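Local coordinates for capsid protein VP2 (Human bocavirus 4, PDB 5US9), which forms the T=1 icosahedral capsid of a human bocavirus by self-assembly of 60 copies, with a channel at each five-fold axis, at residues H198-M203 with A327-G332; N99-S104 with N168-W173; S338-P343 with D432-S437. One frame throughout, in Å; residues are numbered along the deposited sequence.

Interaction 1: H198-M203 with A327-G332; sequences HELAEM and ASIDTG
Glu-199 and Leu-200 stand opposite Ile-329 and Ala-327 in two irregular loop segments, the Leu-200 CA and Ala-327 CA lying 6.0 Å apart, and no clear hydrogen bond joins the two backbones. Glu-199 points at the other segment. Its CG is anti to the backbone N (chi1 -178°), and a bend at chi2 turns CD toward segment 327-332. The carboxylate lies against the backbone from Ser-328 to Asp-330. There it stacks on the carboxylate of Asp-330, the planes only 10° apart and the two side chains running past each other in opposite directions. Glu-199 OE1 is 3.8 Å from Asp-330 OD2, an approach of like charges, to which Glu-204, near Glu-199 OE2, adds. Such a cluster may raise the pKa of one or more of these acids. Beside it lies a small apolar patch. Leu-200 CG meets Ala-327 CB at 4.0 Å, and Leu-200 CD1 lies 3.9 Å from Ile-329 CG1, these two side chains being side by side and pointing the same way; Pro-324 also packs on Leu-200. Met-203 and His-198 touch Ile-503 and Leu-509 of a neighbouring subunit. The contact thus joins the E–F and G–H connections of the parvovirus jelly roll, the long loops that build the capsid surface and subunit interfaces beyond the barrel.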
ATOM      1  N   HIS A 198      39.748  38.774 103.878  1.00 83.27           N
ATOM      2  CA  HIS A 198      40.413  40.004 104.295  1.00 83.27           C
ATOM      3  C   HIS A 198      41.655  39.711 105.119  1.00 83.27           C
ATOM      4  O   HIS A 198      42.750  40.183 104.796  1.00 83.27           O
ATOM      5  CB  HIS A 198      39.472  40.892 105.087  1.00 84.16           C
ATOM      6  CG  HIS A 198      40.130  42.137 105.581  1.00 84.16           C
ATOM      7  ND1 HIS A 198      40.664  43.077 104.728  1.00 84.16           N
ATOM      8  CD2 HIS A 198      40.377  42.579 106.834  1.00 84.16           C
ATOM      9  CE1 HIS A 198      41.194  44.057 105.437  1.00 84.16           C
ATOM     10  NE2 HIS A 198      41.033  43.780 106.718  1.00 84.16           N
ATOM     11  N   GLU A 199      41.507  38.945 106.193  1.00 87.44           N
ATOM     12  CA  GLU A 199      42.686  38.379 106.813  1.00 87.44           C
ATOM     13  C   GLU A 199      43.368  37.486 105.787  1.00 87.44           C
ATOM     14  O   GLU A 199      42.739  37.039 104.828  1.00 87.44           O
ATOM     15  CB  GLU A 199      42.310  37.598 108.071  1.00 95.51           C
ATOM     16  CG  GLU A 199      43.496  37.021 108.813  1.00 95.51           C
ATOM     17  CD  GLU A 199      44.398  38.092 109.380  1.00 95.51           C
ATOM     18  OE1 GLU A 199      43.932  39.236 109.543  1.00 95.51           O
ATOM     19  OE2 GLU A 199      45.582  37.797 109.632  1.00 95.51           O
ATOM     20  N   LEU A 200      44.666  37.239 105.967  1.00 88.59           N
ATOM     21  CA  LEU A 200      45.446  36.597 104.912  1.00 88.59           C
ATOM     22  C   LEU A 200      45.496  37.492 103.677  1.00 88.59           C
ATOM     23  O   LEU A 200      44.745  37.284 102.723  1.00 88.59           O
ATOM     24  CB  LEU A 200      44.886  35.219 104.556  1.00 89.54           C
ATOM     25  CG  LEU A 200      45.196  33.969 105.365  1.00 89.54           C
ATOM     26  CD1 LEU A 200      44.718  34.090 106.796  1.00 89.54           C
ATOM     27  CD2 LEU A 200      44.459  32.861 104.675  1.00 89.54           C
ATOM     28  N   ALA A 201      46.435  38.454 103.690  1.00 89.30           N
ATOM     29  CA  ALA A 201      46.479  39.705 102.921  1.00 89.30           C
ATOM     30  C   ALA A 201      46.071  40.945 103.706  1.00 89.30           C
ATOM     31  O   ALA A 201      45.949  42.021 103.113  1.00 89.30           O
ATOM     32  CB  ALA A 201      45.615  39.656 101.657  1.00 84.05           C
ATOM     33  N   GLU A 202      45.827  40.827 105.007  1.00 92.40           N
ATOM     34  CA  GLU A 202      45.524  42.020 105.804  1.00 92.40           C
ATOM     35  C   GLU A 202      46.478  43.229 105.602  1.00 92.40           C
ATOM     36  O   GLU A 202      45.981  44.352 105.539  1.00 92.40           O
ATOM     37  CB  GLU A 202      45.458  41.692 107.301  1.00 95.13           C
ATOM     38  CG  GLU A 202      45.083  42.926 108.126  1.00 95.13           C
ATOM     39  CD  GLU A 202      44.941  42.669 109.611  1.00 95.13           C
ATOM     40  OE1 GLU A 202      45.142  41.524 110.049  1.00 95.13           O
ATOM     41  OE2 GLU A 202      44.630  43.627 110.347  1.00 95.13           O
ATOM     42  N   MET A 203      47.806  43.083 105.530  1.00 95.77           N
ATOM     43  CA  MET A 203      48.604  41.911 105.869  1.00 95.77           C
ATOM     44  C   MET A 203      49.605  42.350 106.934  1.00 95.77           C
ATOM     45  O   MET A 203      49.898  43.538 107.050  1.00 95.77           O
ATOM     46  CB  MET A 203      49.326  41.362 104.641  1.00 91.85           C
ATOM     47  CG  MET A 203      50.404  42.279 104.105  1.00 91.85           C
ATOM     48  SD  MET A 203      50.967  41.802 102.464  1.00 91.85           S
ATOM     49  CE  MET A 203      49.738  42.615 101.449  1.00 91.85           C
ATOM     50  N   ALA A 327      51.282  32.289 106.355  1.00 97.22           N
ATOM     51  CA  ALA A 327      50.379  33.440 106.351  1.00 97.22           C
ATOM     52  C   ALA A 327      50.629  34.266 107.611  1.00 97.22           C
ATOM     53  O   ALA A 327      51.765  34.386 108.083  1.00 97.22           O
ATOM     54  CB  ALA A 327      48.953  32.955 106.184  1.00 94.92           C
ATOM     55  N   SER A 328      49.561  34.832 108.160  1.00 98.38           N
ATOM     56  CA  SER A 328      49.503  35.315 109.529  1.00 98.38           C
ATOM     57  C   SER A 328      48.031  35.448 109.869  1.00 98.38           C
ATOM     58  O   SER A 328      47.189  35.608 108.983  1.00 98.38           O
ATOM     59  CB  SER A 328      50.241  36.641 109.703  1.00 98.18           C
ATOM     60  OG  SER A 328      49.650  37.645 108.905  1.00 98.18           O
ATOM     61  N   ILE A 329      47.719  35.394 111.159  1.00 99.78           N
ATOM     62  CA  ILE A 329      46.323  35.379 111.575  1.00 99.78           C
ATOM     63  C   ILE A 329      46.181  36.206 112.843  1.00 99.78           C
ATOM     64  O   ILE A 329      46.991  36.111 113.767  1.00 99.78           O
ATOM     65  CB  ILE A 329      45.795  33.937 111.775  1.00 98.43           C
ATOM     66  CG1 ILE A 329      45.782  33.168 110.454  1.00 98.43           C
ATOM     67  CG2 ILE A 329      44.388  33.957 112.304  1.00 98.43           C
ATOM     68  CD1 ILE A 329      46.970  32.260 110.260  1.00 98.43           C
ATOM     69  N   ASP A 330      45.131  37.014 112.876  1.00103.06           N
ATOM     70  CA  ASP A 330      44.761  37.801 114.042  1.00103.06           C
ATOM     71  C   ASP A 330      44.038  36.881 115.024  1.00103.06           C
ATOM     72  O   ASP A 330      44.121  35.655 114.910  1.00103.06           O
ATOM     73  CB  ASP A 330      43.903  38.995 113.614  1.00103.63           C
ATOM     74  CG  ASP A 330      42.619  38.573 112.910  1.00103.63           C
ATOM     75  OD1 ASP A 330      42.467  37.371 112.603  1.00103.63           O
ATOM     76  OD2 ASP A 330      41.757  39.444 112.672  1.00103.63           O
ATOM     77  N   THR A 331      43.364  37.447 116.021  1.00104.91           N
ATOM     78  CA  THR A 331      42.456  36.644 116.822  1.00104.91           C
ATOM     79  C   THR A 331      41.516  35.884 115.897  1.00104.91           C
ATOM     80  O   THR A 331      40.972  36.442 114.940  1.00104.91           O
ATOM     81  CB  THR A 331      41.652  37.523 117.778  1.00103.81           C
ATOM     82  OG1 THR A 331      40.871  38.457 117.022  1.00103.81           O
ATOM     83  CG2 THR A 331      42.582  38.284 118.706  1.00103.81           C
ATOM     84  N   GLY A 332      41.331  34.603 116.180  1.00102.12           N
ATOM     85  CA  GLY A 332      40.649  33.728 115.252  1.00102.12           C
ATOM     86  C   GLY A 332      41.553  32.687 114.614  1.00102.12           C
ATOM     87  O   GLY A 332      42.768  32.836 114.728  1.00102.12           O
TER

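Interaction 2: N99-S104 with N168-W173; sequences NFNQYS and NATHPW
Van der Waals contact between Asn-99 and Thr-170 carries much of this contact. The Thr-170 methyl CG2 sits 3.8 Å from Asn-99 OD1 and 4.0 Å from Asn-99 ND2, so it touches both ends of the amide, and the two side chains cross at a slant. Two residues on, Asn-101 reaches over in the same manner: CG is anti to the backbone N (chi1 -175°), and ND2 comes within 3.9 Å of Pro-172 CA. No hydrogen bond spans the two segments. The polar interactions instead shape each side separately. Asn-99 OD1 accepts from the backbone N of Asn-101 at 2.9 Å, with an N-H...O angle of 161° and the donor tilted 28° from the carbonyl plane; this closes an Asx turn and fixes the rotation of the amide that meets Thr-170. Asn-101 is held at its tip by the backbone just before strand 420-421, ND2 donating to Trp-419 O and OD1 receiving a weak bond from Ile-418 N, while Thr-170 OG1 bonds weakly to Thr-446 OG1. Beyond the contact, Trp-173 meets Arg-268 of a neighbouring subunit in a cation-pi interaction. An Asx turn follows strand 95-98, and its contact with Thr-170 packs the C–D connection of the jelly roll onto the E–F connection, deep in the subunit.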
ATOM      1  N   ASN A  99      17.192  38.628  91.889  1.00 45.35           N
ATOM      2  CA  ASN A  99      17.245  37.346  92.572  1.00 45.35           C
ATOM      3  C   ASN A  99      15.857  36.729  92.505  1.00 45.35           C
ATOM      4  O   ASN A  99      14.915  37.260  93.092  1.00 45.35           O
ATOM      5  CB  ASN A  99      17.689  37.520  94.021  1.00 49.62           C
ATOM      6  CG  ASN A  99      18.020  36.212  94.689  1.00 49.62           C
ATOM      7  OD1 ASN A  99      17.633  35.146  94.221  1.00 49.62           O
ATOM      8  ND2 ASN A  99      18.738  36.285  95.800  1.00 49.62           N
ATOM      9  N   PHE A 100      15.718  35.651  91.747  1.00 42.95           N
ATOM     10  CA  PHE A 100      14.450  34.947  91.634  1.00 42.95           C
ATOM     11  C   PHE A 100      14.355  33.728  92.533  1.00 42.95           C
ATOM     12  O   PHE A 100      13.373  32.993  92.446  1.00 42.95           O
ATOM     13  CB  PHE A 100      14.201  34.527  90.192  1.00 40.87           C
ATOM     14  CG  PHE A 100      14.031  35.671  89.264  1.00 40.87           C
ATOM     15  CD1 PHE A 100      12.828  36.329  89.184  1.00 40.87           C
ATOM     16  CD2 PHE A 100      15.066  36.084  88.459  1.00 40.87           C
ATOM     17  CE1 PHE A 100      12.663  37.386  88.334  1.00 40.87           C
ATOM     18  CE2 PHE A 100      14.903  37.136  87.601  1.00 40.87           C
ATOM     19  CZ  PHE A 100      13.698  37.789  87.539  1.00 40.87           C
ATOM     20  N   ASN A 101      15.339  33.493  93.390  1.00 44.52           N
ATOM     21  CA  ASN A 101      15.489  32.201  94.046  1.00 44.52           C
ATOM     22  C   ASN A 101      14.734  32.219  95.364  1.00 44.52           C
ATOM     23  O   ASN A 101      15.212  32.758  96.360  1.00 44.52           O
ATOM     24  CB  ASN A 101      16.969  31.922  94.260  1.00 47.96           C
ATOM     25  CG  ASN A 101      17.228  30.568  94.808  1.00 47.96           C
ATOM     26  OD1 ASN A 101      16.466  29.644  94.573  1.00 47.96           O
ATOM     27  ND2 ASN A 101      18.321  30.426  95.538  1.00 47.96           N
ATOM     28  N   GLN A 102      13.576  31.567  95.373  1.00 42.98           N
ATOM     29  CA  GLN A 102      12.761  31.274  96.543  1.00 42.98           C
ATOM     30  C   GLN A 102      11.479  30.646  96.029  1.00 42.98           C
ATOM     31  O   GLN A 102      11.091  30.871  94.883  1.00 42.98           O
ATOM     32  CB  GLN A 102      12.452  32.525  97.357  1.00 45.64           C
ATOM     33  CG  GLN A 102      11.806  32.255  98.677  1.00 45.64           C
ATOM     34  CD  GLN A 102      11.628  33.507  99.484  1.00 45.64           C
ATOM     35  OE1 GLN A 102      12.045  34.584  99.073  1.00 45.64           O
ATOM     36  NE2 GLN A 102      11.005  33.378 100.642  1.00 45.64           N
ATOM     37  N   TYR A 103      10.808  29.877  96.880  1.00 40.64           N
ATOM     38  CA  TYR A 103       9.532  29.322  96.449  1.00 40.64           C
ATOM     39  C   TYR A 103       8.398  30.308  96.652  1.00 40.64           C
ATOM     40  O   TYR A 103       7.526  30.439  95.789  1.00 40.64           O
ATOM     41  CB  TYR A 103       9.231  28.021  97.174  1.00 40.39           C
ATOM     42  CG  TYR A 103      10.186  26.914  96.845  1.00 40.39           C
ATOM     43  CD1 TYR A 103      10.046  26.183  95.685  1.00 40.39           C
ATOM     44  CD2 TYR A 103      11.198  26.574  97.712  1.00 40.39           C
ATOM     45  CE1 TYR A 103      10.906  25.173  95.385  1.00 40.39           C
ATOM     46  CE2 TYR A 103      12.059  25.561  97.423  1.00 40.39           C
ATOM     47  CZ  TYR A 103      11.909  24.862  96.258  1.00 40.39           C
ATOM     48  OH  TYR A 103      12.775  23.843  95.963  1.00 40.39           O
ATOM     49  N   SER A 104       8.390  31.010  97.784  1.00 42.08           N
ATOM     50  CA  SER A 104       7.290  31.909  98.093  1.00 42.08           C
ATOM     51  C   SER A 104       7.148  33.022  97.079  1.00 42.08           C
ATOM     52  O   SER A 104       6.117  33.695  97.066  1.00 42.08           O
ATOM     53  CB  SER A 104       7.472  32.509  99.480  1.00 44.04           C
ATOM     54  OG  SER A 104       8.628  33.311  99.531  1.00 44.04           O
ATOM     55  N   ASN A 168      28.725  35.931  90.854  1.00 54.51           N
ATOM     56  CA  ASN A 168      27.328  35.502  91.047  1.00 54.51           C
ATOM     57  C   ASN A 168      26.781  35.722  92.462  1.00 54.51           C
ATOM     58  O   ASN A 168      26.767  34.815  93.298  1.00 54.51           O
ATOM     59  CB  ASN A 168      27.069  34.048  90.579  1.00 58.71           C
ATOM     60  CG  ASN A 168      27.560  32.955  91.534  1.00 58.71           C
ATOM     61  OD1 ASN A 168      28.445  33.132  92.347  1.00 58.71           O
ATOM     62  ND2 ASN A 168      26.904  31.814  91.454  1.00 58.71           N
ATOM     63  N   ALA A 169      26.359  36.959  92.739  1.00 58.48           N
ATOM     64  CA  ALA A 169      25.938  37.373  94.078  1.00 58.48           C
ATOM     65  C   ALA A 169      25.002  36.377  94.753  1.00 58.48           C
ATOM     66  O   ALA A 169      25.095  36.170  95.965  1.00 58.48           O
ATOM     67  CB  ALA A 169      25.247  38.728  94.006  1.00 52.89           C
ATOM     68  N   THR A 170      24.088  35.771  94.000  1.00 59.06           N
ATOM     69  CA  THR A 170      22.995  35.022  94.609  1.00 59.06           C
ATOM     70  C   THR A 170      23.507  33.983  95.595  1.00 59.06           C
ATOM     71  O   THR A 170      24.330  33.130  95.261  1.00 59.06           O
ATOM     72  CB  THR A 170      22.163  34.327  93.534  1.00 57.52           C
ATOM     73  OG1 THR A 170      21.583  35.307  92.667  1.00 57.52           O
ATOM     74  CG2 THR A 170      21.059  33.494  94.169  1.00 57.52           C
ATOM     75  N   HIS A 171      23.003  34.067  96.816  1.00 60.11           N
ATOM     76  CA  HIS A 171      23.213  33.132  97.905  1.00 60.11           C
ATOM     77  C   HIS A 171      21.834  32.656  98.328  1.00 60.11           C
ATOM     78  O   HIS A 171      20.887  33.445  98.299  1.00 60.11           O
ATOM     79  CB  HIS A 171      23.915  33.825  99.083  1.00 61.70           C
ATOM     80  CG  HIS A 171      24.415  32.899 100.146  1.00 61.70           C
ATOM     81  ND1 HIS A 171      24.420  33.249 101.477  1.00 61.70           N
ATOM     82  CD2 HIS A 171      25.038  31.700 100.073  1.00 61.70           C
ATOM     83  CE1 HIS A 171      24.945  32.268 102.186  1.00 61.70           C
ATOM     84  NE2 HIS A 171      25.333  31.317 101.358  1.00 61.70           N
ATOM     85  N   PRO A 172      21.682  31.387  98.708  1.00 59.33           N
ATOM     86  CA  PRO A 172      20.324  30.850  98.885  1.00 59.33           C
ATOM     87  C   PRO A 172      19.394  31.673  99.755  1.00 59.33           C
ATOM     88  O   PRO A 172      18.277  31.973  99.325  1.00 59.33           O
ATOM     89  CB  PRO A 172      20.598  29.473  99.491  1.00 58.31           C
ATOM     90  CG  PRO A 172      21.854  29.068  98.895  1.00 58.31           C
ATOM     91  CD  PRO A 172      22.668  30.301  98.636  1.00 58.31           C
ATOM     92  N   TRP A 173      19.808  32.081 100.937  1.00 60.06           N
ATOM     93  CA  TRP A 173      18.846  32.708 101.847  1.00 60.06           C
ATOM     94  C   TRP A 173      18.755  34.202 101.564  1.00 60.06           C
ATOM     95  O   TRP A 173      17.771  34.673 100.989  1.00 60.06           O
ATOM     96  CB  TRP A 173      19.216  32.392 103.292  1.00 60.14           C
ATOM     97  CG  TRP A 173      18.945  30.963 103.553  1.00 60.14           C
ATOM     98  CD1 TRP A 173      19.807  29.927 103.396  1.00 60.14           C
ATOM     99  CD2 TRP A 173      17.707  30.399 103.975  1.00 60.14           C
ATOM    100  NE1 TRP A 173      19.185  28.746 103.708  1.00 60.14           N
ATOM    101  CE2 TRP A 173      17.892  29.014 104.068  1.00 60.14           C
ATOM    102  CE3 TRP A 173      16.461  30.934 104.293  1.00 60.14           C
ATOM    103  CZ2 TRP A 173      16.880  28.160 104.467  1.00 60.14           C
ATOM    104  CZ3 TRP A 173      15.462  30.086 104.685  1.00 60.14           C
ATOM    105  CH2 TRP A 173      15.675  28.717 104.773  1.00 60.14           C
TER

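Interaction 3: S338-P343 with D432-S437; sequences SGFDPP and DPFDGS
Asp-341 OD2 takes salt bridges from Arg-307 of the same chain and Arg-268 of a neighbouring subunit. The backbone O of Asp-341 lies 3.5 Å from Asp-435 OD1 across the contact, an approach of two acceptors. Asp-435 OD1 also rests 3.4 Å from Pro-342 CD and makes a long, weak ion pair with that same Arg-268. The aromatic part lies alongside. Phe-434 points at segment 338-343, its CG anti to the carbonyl carbon (chi1 -64°). Its ring approaches that of Phe-340 obliquely, the centroids 5.9 Å apart and the planes at 71°. Phe-340 CZ lies 3.8 Å from Phe-434 CD2. Pro-342 O comes to the edge of the Phe-434 ring, near its plane and 3.4 Å from CD2, while Pro-342 CG lies 3.7 Å from Phe-434 O. The peptide before Pro-342 is cis, and the proline ring lies against Phe-434 and Asp-435. From the neighbouring subunit Phe-402 meets the Phe-434 ring. The two salt bridges of buried Asp-341 probably keep it charged, whereas the pairing of Asp-435 is weak; since Arg-268 comes from another chain, the loop contact is chemically tied to the subunit interface.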
ATOM      1  N   SER A 338      34.134  30.226 106.875  1.00 81.82           N
ATOM      2  CA  SER A 338      32.692  30.375 106.972  1.00 81.82           C
ATOM      3  C   SER A 338      32.125  29.374 107.963  1.00 81.82           C
ATOM      4  O   SER A 338      32.662  28.279 108.128  1.00 81.82           O
ATOM      5  CB  SER A 338      32.043  30.171 105.607  1.00 77.86           C
ATOM      6  OG  SER A 338      32.500  31.136 104.679  1.00 77.86           O
ATOM      7  N   GLY A 339      31.042  29.764 108.628  1.00 78.78           N
ATOM      8  CA  GLY A 339      30.343  28.821 109.483  1.00 78.78           C
ATOM      9  C   GLY A 339      29.521  27.847 108.660  1.00 78.78           C
ATOM     10  O   GLY A 339      28.881  28.220 107.676  1.00 78.78           O
ATOM     11  N   PHE A 340      29.538  26.587 109.072  1.00 76.17           N
ATOM     12  CA  PHE A 340      28.780  25.539 108.406  1.00 76.17           C
ATOM     13  C   PHE A 340      27.451  25.361 109.124  1.00 76.17           C
ATOM     14  O   PHE A 340      27.423  25.089 110.326  1.00 76.17           O
ATOM     15  CB  PHE A 340      29.566  24.231 108.394  1.00 73.43           C
ATOM     16  CG  PHE A 340      28.844  23.102 107.745  1.00 73.43           C
ATOM     17  CD1 PHE A 340      28.776  23.014 106.372  1.00 73.43           C
ATOM     18  CD2 PHE A 340      28.250  22.120 108.504  1.00 73.43           C
ATOM     19  CE1 PHE A 340      28.115  21.975 105.767  1.00 73.43           C
ATOM     20  CE2 PHE A 340      27.591  21.077 107.903  1.00 73.43           C
ATOM     21  CZ  PHE A 340      27.523  21.006 106.532  1.00 73.43           C
ATOM     22  N   ASP A 341      26.360  25.550 108.395  1.00 75.13           N
ATOM     23  CA  ASP A 341      25.042  25.609 109.008  1.00 75.13           C
ATOM     24  C   ASP A 341      23.990  25.015 108.072  1.00 75.13           C
ATOM     25  O   ASP A 341      24.058  25.225 106.863  1.00 75.13           O
ATOM     26  CB  ASP A 341      24.731  27.080 109.325  1.00 77.63           C
ATOM     27  CG  ASP A 341      23.485  27.284 110.174  1.00 77.63           C
ATOM     28  OD1 ASP A 341      22.911  26.317 110.701  1.00 77.63           O
ATOM     29  OD2 ASP A 341      23.068  28.452 110.311  1.00 77.63           O
ATOM     30  N   PRO A 342      23.009  24.278 108.615  1.00 75.08           N
ATOM     31  CA  PRO A 342      23.004  23.542 109.882  1.00 75.08           C
ATOM     32  C   PRO A 342      23.729  22.214 109.834  1.00 75.08           C
ATOM     33  O   PRO A 342      23.471  21.423 108.932  1.00 75.08           O
ATOM     34  CB  PRO A 342      21.522  23.310 110.131  1.00 73.13           C
ATOM     35  CG  PRO A 342      20.954  23.196 108.772  1.00 73.13           C
ATOM     36  CD  PRO A 342      21.732  24.129 107.898  1.00 73.13           C
ATOM     37  N   PRO A 343      24.647  21.964 110.770  1.00 76.82           N
ATOM     38  CA  PRO A 343      24.878  20.587 111.191  1.00 76.82           C
ATOM     39  C   PRO A 343      23.972  20.185 112.361  1.00 76.82           C
ATOM     40  O   PRO A 343      23.799  21.064 113.198  1.00 76.82           O
ATOM     41  CB  PRO A 343      26.337  20.613 111.612  1.00 76.21           C
ATOM     42  CG  PRO A 343      26.535  21.995 112.127  1.00 76.21           C
ATOM     43  CD  PRO A 343      25.570  22.899 111.412  1.00 76.21           C
ATOM     44  N   ASP A 432      24.385  16.986  98.865  1.00 62.13           N
ATOM     45  CA  ASP A 432      23.039  17.273  99.334  1.00 62.13           C
ATOM     46  C   ASP A 432      23.093  18.485 100.248  1.00 62.13           C
ATOM     47  O   ASP A 432      23.542  18.354 101.395  1.00 62.13           O
ATOM     48  CB  ASP A 432      22.466  16.072 100.077  1.00 65.28           C
ATOM     49  CG  ASP A 432      21.079  16.332 100.618  1.00 65.28           C
ATOM     50  OD1 ASP A 432      20.135  16.448  99.810  1.00 65.28           O
ATOM     51  OD2 ASP A 432      20.936  16.426 101.852  1.00 65.28           O
ATOM     52  N   PRO A 433      22.651  19.663  99.813  1.00 61.00           N
ATOM     53  CA  PRO A 433      22.689  20.827 100.702  1.00 61.00           C
ATOM     54  C   PRO A 433      21.723  20.670 101.863  1.00 61.00           C
ATOM     55  O   PRO A 433      20.594  20.204 101.699  1.00 61.00           O
ATOM     56  CB  PRO A 433      22.279  21.980  99.787  1.00 58.37           C
ATOM     57  CG  PRO A 433      22.684  21.539  98.452  1.00 58.37           C
ATOM     58  CD  PRO A 433      22.446  20.062  98.413  1.00 58.37           C
ATOM     59  N   PHE A 434      22.178  21.069 103.044  1.00 62.58           N
ATOM     60  CA  PHE A 434      21.365  20.930 104.244  1.00 62.58           C
ATOM     61  C   PHE A 434      20.410  22.089 104.443  1.00 62.58           C
ATOM     62  O   PHE A 434      19.676  22.110 105.433  1.00 62.58           O
ATOM     63  CB  PHE A 434      22.253  20.783 105.471  1.00 65.98           C
ATOM     64  CG  PHE A 434      23.077  19.544 105.461  1.00 65.98           C
ATOM     65  CD1 PHE A 434      22.795  18.520 104.583  1.00 65.98           C
ATOM     66  CD2 PHE A 434      24.111  19.388 106.346  1.00 65.98           C
ATOM     67  CE1 PHE A 434      23.546  17.378 104.574  1.00 65.98           C
ATOM     68  CE2 PHE A 434      24.855  18.248 106.342  1.00 65.98           C
ATOM     69  CZ  PHE A 434      24.576  17.240 105.459  1.00 65.98           C
ATOM     70  N   ASP A 435      20.409  23.043 103.526  1.00 63.21           N
ATOM     71  CA  ASP A 435      19.424  24.104 103.486  1.00 63.21           C
ATOM     72  C   ASP A 435      18.195  23.675 102.717  1.00 63.21           C
ATOM     73  O   ASP A 435      17.318  24.500 102.454  1.00 63.21           O
ATOM     74  CB  ASP A 435      20.030  25.353 102.848  1.00 67.48           C
ATOM     75  CG  ASP A 435      21.120  25.975 103.698  1.00 67.48           C
ATOM     76  OD1 ASP A 435      21.187  25.667 104.906  1.00 67.48           O
ATOM     77  OD2 ASP A 435      21.920  26.766 103.157  1.00 67.48           O
ATOM     78  N   GLY A 436      18.117  22.403 102.346  1.00 60.93           N
ATOM     79  CA  GLY A 436      17.199  21.998 101.313  1.00 60.93           C
ATOM     80  C   GLY A 436      17.704  22.554 100.005  1.00 60.93           C
ATOM     81  O   GLY A 436      18.836  22.274  99.604  1.00 60.93           O
ATOM     82  N   SER A 437      16.878  23.344  99.333  1.00 57.98           N
ATOM     83  CA  SER A 437      17.235  23.948  98.058  1.00 57.98           C
ATOM     84  C   SER A 437      17.725  22.897  97.077  1.00 57.98           C
ATOM     85  O   SER A 437      17.275  21.750  97.113  1.00 57.98           O
ATOM     86  CB  SER A 437      18.314  25.014  98.247  1.00 55.23           C
ATOM     87  OG  SER A 437      19.525  24.432  98.689  1.00 55.23           O
TER

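Overall arrangement
Interactions 2 and 3 are buried near the middle of the subunit, centres about 15 Å apart, touching where Trp-173 NE1 lies 3.4 Å from Asp-435 CG. Arg-268 of one neighbouring subunit reaches both, by cation-pi contact in interaction 2 and by ion pairing in interaction 3. Interaction 1 stands apart, its centre about 26 Å from that of interaction 3, partly buried and bordered by a different subunit. Segment 99-104 belongs to the C–D connection, 168-173 and 198-203 to E–F, and 327-332, 338-343 and 432-437 to G–H. The chemistry follows position: acidic side chains lie close together in interaction 1, amide and methyl contacts fill interaction 2, and aromatic packing with an arginine-paired acid marks interaction 3.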